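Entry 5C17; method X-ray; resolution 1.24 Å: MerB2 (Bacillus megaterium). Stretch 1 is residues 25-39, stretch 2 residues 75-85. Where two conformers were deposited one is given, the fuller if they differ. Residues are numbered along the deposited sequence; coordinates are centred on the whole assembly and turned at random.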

# COMPACT_ATOMS: atom_id res chain seq x y z
N ILE A 25 -14.92 -8.71 0.32
CA ILE A 25 -14.91 -7.71 -0.73
C ILE A 25 -13.50 -7.19 -1.02
O ILE A 25 -13.08 -7.13 -2.18
N LEU A 26 -12.75 -6.88 0.03
CA LEU A 26 -11.37 -6.42 -0.13
C LEU A 26 -10.51 -7.47 -0.81
O LEU A 26 -9.72 -7.15 -1.69
N ARG A 27 -10.65 -8.74 -0.41
CA ARG A 27 -9.87 -9.80 -1.07
C ARG A 27 -10.18 -9.83 -2.56
O ARG A 27 -9.28 -9.91 -3.41
N THR A 28 -11.46 -9.79 -2.88
CA THR A 28 -11.89 -9.91 -4.25
C THR A 28 -11.31 -8.75 -5.08
O THR A 28 -10.79 -8.94 -6.19
N ILE A 29 -11.35 -7.55 -4.52
CA ILE A 29 -10.81 -6.39 -5.23
C ILE A 29 -9.29 -6.51 -5.38
O ILE A 29 -8.72 -6.39 -6.47
N PHE A 30 -8.63 -6.76 -4.26
CA PHE A 30 -7.16 -6.77 -4.17
C PHE A 30 -6.56 -7.78 -5.13
O PHE A 30 -5.64 -7.46 -5.89
N PHE A 31 -7.08 -9.00 -5.14
CA PHE A 31 -6.49 -10.02 -5.99
C PHE A 31 -6.84 -9.78 -7.48
O PHE A 31 -6.09 -10.20 -8.36
N SER A 32 -7.93 -9.07 -7.77
CA SER A 32 -8.22 -8.66 -9.15
C SER A 32 -7.21 -7.60 -9.62
O SER A 32 -6.69 -7.68 -10.73
N ILE A 33 -6.92 -6.61 -8.77
CA ILE A 33 -5.92 -5.59 -9.09
C ILE A 33 -4.56 -6.27 -9.33
O ILE A 33 -3.84 -5.90 -10.26
N ARG A 34 -4.22 -7.25 -8.50
CA ARG A 34 -2.99 -8.03 -8.68
C ARG A 34 -2.91 -8.59 -10.09
O ARG A 34 -1.84 -8.64 -10.69
N ASP A 35 -4.06 -9.00 -10.60
CA ASP A 35 -4.15 -9.63 -11.92
C ASP A 35 -4.32 -8.60 -13.04
O ASP A 35 -4.54 -8.97 -14.18
N GLY A 36 -4.23 -7.32 -12.70
CA GLY A 36 -4.30 -6.24 -13.68
C GLY A 36 -5.71 -5.87 -14.13
O GLY A 36 -5.90 -5.19 -15.14
N GLN A 37 -6.70 -6.31 -13.37
CA GLN A 37 -8.10 -6.17 -13.77
C GLN A 37 -8.81 -5.18 -12.86
O GLN A 37 -8.99 -5.43 -11.67
N ALA A 38 -9.27 -4.07 -13.44
CA ALA A 38 -10.12 -3.14 -12.72
C ALA A 38 -11.41 -3.84 -12.31
O ALA A 38 -11.85 -4.79 -12.98
N VAL A 39 -12.02 -3.35 -11.25
CA VAL A 39 -13.16 -4.01 -10.63
C VAL A 39 -14.40 -3.13 -10.68
O VAL A 39 -14.33 -1.92 -10.49
N LYS A 75 -14.90 2.96 -11.78
CA LYS A 75 -14.28 1.63 -11.70
C LYS A 75 -13.19 1.65 -10.64
O LYS A 75 -12.48 2.66 -10.46
N ILE A 76 -13.04 0.53 -9.95
CA ILE A 76 -12.06 0.42 -8.86
C ILE A 76 -10.72 -0.03 -9.42
O ILE A 76 -10.62 -1.08 -10.07
N VAL A 77 -9.68 0.77 -9.17
CA VAL A 77 -8.38 0.58 -9.80
C VAL A 77 -7.24 0.42 -8.80
O VAL A 77 -6.09 0.22 -9.19
N GLY A 78 -7.54 0.50 -7.52
CA GLY A 78 -6.52 0.32 -6.50
C GLY A 78 -7.13 -0.13 -5.20
O GLY A 78 -8.28 0.20 -4.90
N ALA A 79 -6.35 -0.88 -4.42
CA ALA A 79 -6.81 -1.33 -3.11
C ALA A 79 -5.62 -1.66 -2.23
O ALA A 79 -4.67 -2.30 -2.69
N LEU A 80 -5.66 -1.22 -0.98
CA LEU A 80 -4.71 -1.64 0.05
C LEU A 80 -3.26 -1.44 -0.40
O LEU A 80 -2.40 -2.28 -0.11
N GLY A 81 -3.02 -0.33 -1.10
CA GLY A 81 -1.66 0.03 -1.51
C GLY A 81 -1.27 -0.36 -2.92
O GLY A 81 -0.26 0.12 -3.43
N LEU A 82 -2.05 -1.23 -3.54
CA LEU A 82 -1.75 -1.75 -4.86
C LEU A 82 -2.63 -1.05 -5.91
O LEU A 82 -3.83 -0.90 -5.69
N SER A 83 -2.05 -0.69 -7.05
CA SER A 83 -2.74 0.13 -8.04
C SER A 83 -2.42 -0.31 -9.47
O SER A 83 -1.27 -0.60 -9.80
N ILE A 84 -3.45 -0.32 -10.32
CA ILE A 84 -3.17 -0.51 -11.73
C ILE A 84 -2.82 0.82 -12.40
O ILE A 84 -2.15 0.82 -13.43
N ILE A 85 -3.23 1.94 -11.81
CA ILE A 85 -2.93 3.25 -12.40
C ILE A 85 -1.65 3.84 -11.80
O ILE A 85 -1.29 3.52 -10.66

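The only hydrogen bonds joining the two stretches are backbone ones at one end: V39 N to I76 O (2.9 Å) and I76 N to V39 O (2.8 Å), a single antiparallel bridge. Elsewhere the contact is essentially apolar, helix 25-34 crossing strand 76-79 at 102°.

I33, chi1 and chi2 both m, points toward the strands and is covered most; its branched side chain fills the space between helix and strands. I33 CD1 lies 3.6 Å from V77 C, and I33 CG2 approaches L82 CG (3.7 Å) and I84 CG2 (3.8 Å). One turn earlier I29 (m, t) also points inward, its CG2 3.6 Å from A79 CB, where small alanine lets the helix come close, and 3.7 Å from I76 CG2. I76 (m, t) also sets CB 4.0 Å from V39 CB. L80 (m, t) and L82 (t, p) point toward the helix. F30 (t) leaves sideways, but its broad ring spans both, CD1 4.0 Å from L80 CB and CE1 4.0 Å from L82 CB, while A79 O meets the ring edge. L26, long enough to reach in from the side, touches L80 (CD2 to CD2, 4.0 Å).

Beyond the helix, A38 CB packs on I84 CD1 (3.8 Å), I84 having chi1 p. No polar side chain hydrogen-bonds across the contact; S32 OG donates to Q37 O (2.8 Å), bracing the loop, and R34 NE forms a salt bridge with D35 OD1 (3.0 Å).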

# COMPACT_ATOMS: atom_id res chain seq x y z
CB ILE A 25 -15.93 -6.58 -0.41
CG1 ILE A 25 -17.35 -7.12 -0.59
CG2 ILE A 25 -15.69 -5.35 -1.29
CD1 ILE A 25 -18.43 -6.26 0.02
CB LEU A 26 -10.74 -6.02 1.19
CG LEU A 26 -11.13 -4.63 1.69
CD1 LEU A 26 -10.72 -4.46 3.14
CD2 LEU A 26 -10.51 -3.51 0.83
CB ARG A 27 -10.20 -11.17 -0.48
CG ARG A 27 -9.66 -11.40 0.92
CD ARG A 27 -10.07 -12.79 1.46
NE ARG A 27 -9.54 -13.85 0.63
CZ ARG A 27 -8.31 -14.33 0.74
NH1 ARG A 27 -7.48 -13.89 1.68
NH2 ARG A 27 -7.90 -15.25 -0.11
CB THR A 28 -13.43 -9.98 -4.34
OG1 THR A 28 -13.89 -11.09 -3.55
CG2 THR A 28 -13.86 -10.18 -5.77
CB ILE A 29 -11.15 -5.08 -4.50
CG1 ILE A 29 -12.66 -4.84 -4.47
CG2 ILE A 29 -10.45 -3.90 -5.19
CD1 ILE A 29 -13.11 -3.70 -3.53
CB PHE A 30 -6.78 -7.06 -2.72
CG PHE A 30 -5.30 -7.03 -2.44
CD1 PHE A 30 -4.59 -5.83 -2.38
CD2 PHE A 30 -4.62 -8.21 -2.17
CE1 PHE A 30 -3.24 -5.82 -2.07
CE2 PHE A 30 -3.27 -8.20 -1.85
CZ PHE A 30 -2.58 -7.01 -1.80
CB PHE A 31 -6.84 -11.42 -5.47
CG PHE A 31 -6.23 -11.71 -4.10
CD1 PHE A 31 -4.85 -11.71 -3.93
CD2 PHE A 31 -7.03 -11.94 -2.99
CE1 PHE A 31 -4.28 -11.95 -2.69
CE2 PHE A 31 -6.46 -12.20 -1.74
CZ PHE A 31 -5.09 -12.19 -1.60
CB SER A 32 -9.64 -8.13 -9.25
OG SER A 32 -9.98 -7.82 -10.59
CB ILE A 33 -5.82 -4.55 -7.95
CG1 ILE A 33 -7.16 -3.79 -7.78
CG2 ILE A 33 -4.70 -3.56 -8.20
CD1 ILE A 33 -7.70 -3.15 -9.03
CB ARG A 34 -2.93 -9.18 -7.67
CG ARG A 34 -1.74 -10.14 -7.84
CD ARG A 34 -2.03 -11.48 -7.19
NE ARG A 34 -3.18 -12.16 -7.80
CZ ARG A 34 -3.79 -13.22 -7.28
NH1 ARG A 34 -3.35 -13.74 -6.15
NH2 ARG A 34 -4.83 -13.76 -7.89
CB ASP A 35 -5.32 -10.63 -11.93
CG ASP A 35 -5.09 -11.83 -11.02
OD1 ASP A 35 -3.93 -12.11 -10.68
OD2 ASP A 35 -6.08 -12.50 -10.64
CB GLN A 37 -8.77 -7.54 -13.69
CG GLN A 37 -10.27 -7.55 -13.99
CD GLN A 37 -10.60 -7.11 -15.41
OE1 GLN A 37 -10.25 -7.79 -16.38
NE2 GLN A 37 -11.26 -5.96 -15.53
CB ALA A 38 -10.42 -1.93 -13.57
CB VAL A 39 -12.83 -4.37 -9.16
CG1 VAL A 39 -13.99 -5.08 -8.49
CG2 VAL A 39 -11.59 -5.26 -9.11
CB LYS A 75 -13.68 1.19 -13.01
CG LYS A 75 -14.71 0.93 -14.09
CD LYS A 75 -14.07 0.25 -15.30
CE LYS A 75 -15.08 -0.47 -16.15
NZ LYS A 75 -15.05 0.01 -17.55
CB ILE A 76 -12.55 -0.58 -7.79
CG1 ILE A 76 -13.91 -0.17 -7.23
CG2 ILE A 76 -11.51 -0.73 -6.66
CD1 ILE A 76 -14.64 -1.29 -6.52
CB VAL A 77 -8.05 1.73 -10.78
CG1 VAL A 77 -9.02 1.70 -11.96
CG2 VAL A 77 -8.07 3.10 -10.06
CB ALA A 79 -7.69 -2.56 -3.25
CB LEU A 80 -4.96 -3.09 0.46
CG LEU A 80 -6.38 -3.39 0.93
CD1 LEU A 80 -6.52 -4.83 1.27
CD2 LEU A 80 -6.81 -2.56 2.11
CB LEU A 82 -2.03 -3.25 -4.87
CG LEU A 82 -1.68 -4.02 -6.15
CD1 LEU A 82 -0.19 -3.98 -6.44
CD2 LEU A 82 -2.19 -5.46 -6.04
CB SER A 83 -2.29 1.59 -7.88
OG SER A 83 -2.91 2.44 -8.81
CB ILE A 84 -4.30 -1.26 -12.49
CG1 ILE A 84 -5.61 -0.47 -12.49
CG2 ILE A 84 -4.50 -2.62 -11.87
CD1 ILE A 84 -6.69 -1.08 -13.37
CB ILE A 85 -4.13 4.23 -12.29
CG1 ILE A 85 -4.53 4.46 -10.84
CG2 ILE A 85 -5.31 3.70 -13.12
CD1 ILE A 85 -5.52 5.63 -10.64